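Thiamine pyrophosphokinase (Candida albicans, PDB 2G9Z) catalyses the transfer of pyrophosphate from ATP to thiamine, giving the cofactor thiamine pyrophosphate. Local coordinates at residues A[273-281]-A[311-319]. Numbering follows the deposited sequence.
Sequences SPTPTCGLL and VSSSNRISG. With VNP (3-[(4-amino-2-methylpyrimidin-5-yl)methyl]-5-(2-{[hydroxy(phosphonoamino)phosphoryl]oxy}ethyl)-4-methyl-1,3-thiazol-3-I um), chain N.
Arg-316 uses one nitrogen to join its partner strand to the bound ligand: NH1 donates to Thr-277 OG1 at 2.8 Å and to O3G of the VNP terminal phosphate at 2.9 Å. The phosphate bond is nearly straight (174°), the threonine bond bent. NH2 reaches VNP O2G at 2.6 Å, so the guanidinium meets the phosphate with its edge. Ser-314 O lies over one face of the group. A bend at chi2 (-74°) brings the arginine chain alongside Thr-277, while Thr-275 OG1 presses on Arg-316 CB.

Thr-277 and Arg-316 form a non-hydrogen-bonded pair between antiparallel strands 277-281 and 315-316, the latter outermost within this chain in the large mixed sheet, in the vitamin B1 binding domain. Next to them Cys-278 pairs with Asn-315, whose O takes Cys-278 N from above its carbonyl plane. The chain turns a corner at Ser-314, whose OG binds Arg-216 of the second subunit. Before the corner, a water bridges Leu-280 O and Ser-312 N.

Ser-312 OG donates to pyrimidine atom N1A of VNP at 2.7 Å and accepts from Asn-315 ND2 at 3.0 Å. Cys-278 SG packs on Asn-315 CB and lies 3.9 Å from Ile-317 CG1.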
loop_
_atom_site.group_PDB
_atom_site.type_symbol
_atom_site.label_atom_id
_atom_site.label_comp_id
_atom_site.label_asym_id
_atom_site.label_seq_id
_atom_site.Cartn_x
_atom_site.Cartn_y
_atom_site.Cartn_z
ATOM N N SER A 273 15.830 18.701 5.819
ATOM C CA SER A 273 15.246 17.455 6.307
ATOM C C SER A 273 16.241 16.818 7.271
ATOM O O SER A 273 16.988 15.908 6.906
ATOM C CB SER A 273 14.974 16.501 5.141
ATOM O OG SER A 273 14.452 15.272 5.608
ATOM N N PRO A 274 16.266 17.299 8.521
ATOM C CA PRO A 274 17.172 16.790 9.549
ATOM C C PRO A 274 16.838 15.392 10.057
ATOM O O PRO A 274 17.585 14.824 10.856
ATOM C CB PRO A 274 17.055 17.841 10.647
ATOM C CG PRO A 274 15.615 18.235 10.555
ATOM C CD PRO A 274 15.416 18.378 9.059
ATOM N N THR A 275 15.727 14.824 9.594
ATOM C CA THR A 275 15.345 13.500 10.070
ATOM C C THR A 275 14.657 12.614 9.040
ATOM O O THR A 275 13.853 13.086 8.238
ATOM C CB THR A 275 14.398 13.603 11.279
ATOM O OG1 THR A 275 13.257 14.390 10.919
ATOM C CG2 THR A 275 15.100 14.242 12.464
ATOM N N PRO A 276 14.969 11.305 9.059
ATOM C CA PRO A 276 14.372 10.340 8.133
ATOM C C PRO A 276 12.902 10.159 8.510
ATOM O O PRO A 276 12.552 10.190 9.691
ATOM C CB PRO A 276 15.174 9.065 8.390
ATOM C CG PRO A 276 16.490 9.576 8.903
ATOM C CD PRO A 276 16.067 10.686 9.819
ATOM N N THR A 277 12.051 9.962 7.514
ATOM C CA THR A 277 10.628 9.767 7.755
ATOM C C THR A 277 10.303 8.297 8.019
ATOM O O THR A 277 10.950 7.405 7.475
ATOM C CB THR A 277 9.809 10.243 6.543
ATOM O OG1 THR A 277 9.943 11.661 6.416
ATOM C CG2 THR A 277 8.343 9.880 6.703
ATOM N N CYS A 278 9.302 8.047 8.857
ATOM C CA CYS A 278 8.896 6.678 9.159
ATOM C C CYS A 278 7.428 6.629 9.561
ATOM O O CYS A 278 6.789 7.662 9.768
ATOM C CB CYS A 278 9.757 6.086 10.282
ATOM S SG CYS A 278 9.551 6.901 11.879
ATOM N N GLY A 279 6.898 5.417 9.659
ATOM C CA GLY A 279 5.509 5.255 10.033
ATOM C C GLY A 279 5.287 3.943 10.742
ATOM O O GLY A 279 6.056 3.007 10.572
ATOM N N LEU A 280 4.237 3.884 11.556
ATOM C CA LEU A 280 3.891 2.670 12.290
ATOM C C LEU A 280 2.483 2.370 11.823
ATOM O O LEU A 280 1.561 3.127 12.095
ATOM C CB LEU A 280 3.944 2.922 13.798
ATOM C CG LEU A 280 5.368 3.126 14.330
ATOM C CD1 LEU A 280 5.873 4.508 13.944
ATOM C CD2 LEU A 280 5.383 2.966 15.844
ATOM N N LEU A 281 2.327 1.259 11.113
ATOM C CA LEU A 281 1.045 0.920 10.510
ATOM C C LEU A 281 0.354 -0.318 11.067
ATOM O O LEU A 281 0.795 -1.443 10.849
ATOM C CB LEU A 281 1.278 0.794 9.002
ATOM C CG LEU A 281 2.349 1.828 8.605
ATOM C CD1 LEU A 281 2.878 1.559 7.220
ATOM C CD2 LEU A 281 1.774 3.236 8.719
ATOM N N VAL A 311 -3.215 6.845 13.358
ATOM C CA VAL A 311 -2.095 6.101 12.808
ATOM C C VAL A 311 -0.931 7.068 12.693
ATOM O O VAL A 311 -1.068 8.158 12.148
ATOM C CB VAL A 311 -2.409 5.534 11.397
ATOM C CG1 VAL A 311 -1.121 4.994 10.757
ATOM C CG2 VAL A 311 -3.441 4.424 11.498
ATOM N N SER A 312 0.215 6.680 13.230
ATOM C CA SER A 312 1.378 7.538 13.153
ATOM C C SER A 312 2.012 7.447 11.768
ATOM O O SER A 312 2.591 6.420 11.407
ATOM C CB SER A 312 2.402 7.140 14.220
ATOM O OG SER A 312 3.584 7.918 14.104
ATOM N N SER A 313 1.867 8.512 10.984
ATOM C CA SER A 313 2.473 8.572 9.659
ATOM C C SER A 313 3.235 9.885 9.640
ATOM O O SER A 313 2.952 10.781 10.439
ATOM C CB SER A 313 1.421 8.526 8.539
ATOM O OG SER A 313 0.525 9.615 8.601
ATOM N N SER A 314 4.198 9.999 8.737
ATOM C CA SER A 314 5.033 11.187 8.669
ATOM C C SER A 314 5.772 11.424 9.995
ATOM O O SER A 314 6.024 12.565 10.381
ATOM C CB SER A 314 4.201 12.412 8.298
ATOM O OG SER A 314 3.762 12.312 6.952
ATOM N N ASN A 315 6.090 10.347 10.710
ATOM C CA ASN A 315 6.859 10.485 11.944
ATOM C C ASN A 315 8.285 10.591 11.411
ATOM O O ASN A 315 8.499 10.396 10.212
ATOM C CB ASN A 315 6.729 9.242 12.837
ATOM C CG ASN A 315 6.929 9.564 14.321
ATOM O OD1 ASN A 315 7.746 10.415 14.674
ATOM N ND2 ASN A 315 6.189 8.877 15.192
ATOM N N ARG A 316 9.254 10.903 12.270
ATOM C CA ARG A 316 10.644 11.013 11.833
ATOM C C ARG A 316 11.551 10.320 12.847
ATOM O O ARG A 316 11.165 10.094 13.994
ATOM C CB ARG A 316 11.099 12.476 11.713
ATOM C CG ARG A 316 10.062 13.474 11.246
ATOM C CD ARG A 316 9.745 13.397 9.761
ATOM N NE ARG A 316 8.803 14.461 9.412
ATOM C CZ ARG A 316 7.993 14.447 8.355
ATOM N NH1 ARG A 316 7.998 13.422 7.520
ATOM N NH2 ARG A 316 7.154 15.456 8.150
ATOM N N ILE A 317 12.768 10.008 12.422
ATOM C CA ILE A 317 13.720 9.335 13.291
ATOM C C ILE A 317 14.727 10.315 13.893
ATOM O O ILE A 317 15.521 10.923 13.179
ATOM C CB ILE A 317 14.469 8.224 12.516
ATOM C CG1 ILE A 317 13.460 7.179 12.012
ATOM C CG2 ILE A 317 15.517 7.575 13.413
ATOM C CD1 ILE A 317 14.076 6.040 11.230
ATOM N N SER A 318 14.669 10.473 15.213
ATOM C CA SER A 318 15.577 11.368 15.922
ATOM C C SER A 318 16.823 10.634 16.420
ATOM O O SER A 318 17.901 11.222 16.517
ATOM C CB SER A 318 14.859 12.022 17.111
ATOM O OG SER A 318 13.829 12.890 16.669
ATOM N N GLY A 319 16.673 9.352 16.744
ATOM C CA GLY A 319 17.808 8.577 17.227
ATOM C C GLY A 319 18.922 8.518 16.201
ATOM O O GLY A 319 18.724 8.035 15.087
HETATM O O2G VNP N . 6.044 16.027 5.814
HETATM P PG VNP N . 5.647 14.873 4.769
HETATM O O3G VNP N . 6.282 13.587 5.139
HETATM O O1G VNP N . 6.148 15.394 3.330
HETATM N N3B VNP N . 4.027 14.761 4.722
HETATM P PB VNP N . 3.255 16.172 4.945
HETATM O O2B VNP N . 1.820 15.974 4.642
HETATM O O1B VNP N . 3.979 17.213 4.185
HETATM O O1 VNP N . 3.436 16.478 6.516
HETATM C C7 VNP N . 2.947 15.629 7.562
HETATM C C12 VNP N . 2.673 16.539 8.760
HETATM C C11 VNP N . 2.271 15.859 10.074
HETATM C C10 VNP N . 3.398 15.197 10.870
HETATM C CM4 VNP N . 4.841 15.704 10.841
HETATM S S1 VNP N . 1.076 14.485 9.998
HETATM C C9 VNP N . 1.767 13.698 11.400
HETATM N N5 VNP N . 3.018 14.126 11.576
HETATM C C7A VNP N . 3.982 13.416 12.433
HETATM C C5A VNP N . 3.330 12.629 13.574
HETATM C C6A VNP N . 3.539 11.256 13.572
HETATM N N1A VNP N . 3.098 10.498 14.559
HETATM C C2A VNP N . 2.432 11.032 15.592
HETATM C CM2 VNP N . 1.966 10.131 16.738
HETATM N N3A VNP N . 2.197 12.351 15.634
HETATM C C4A VNP N . 2.628 13.158 14.653
HETATM N N4A VNP N . 2.379 14.462 14.736
HETATM O O HOH W 1 0.692 4.160 14.392
#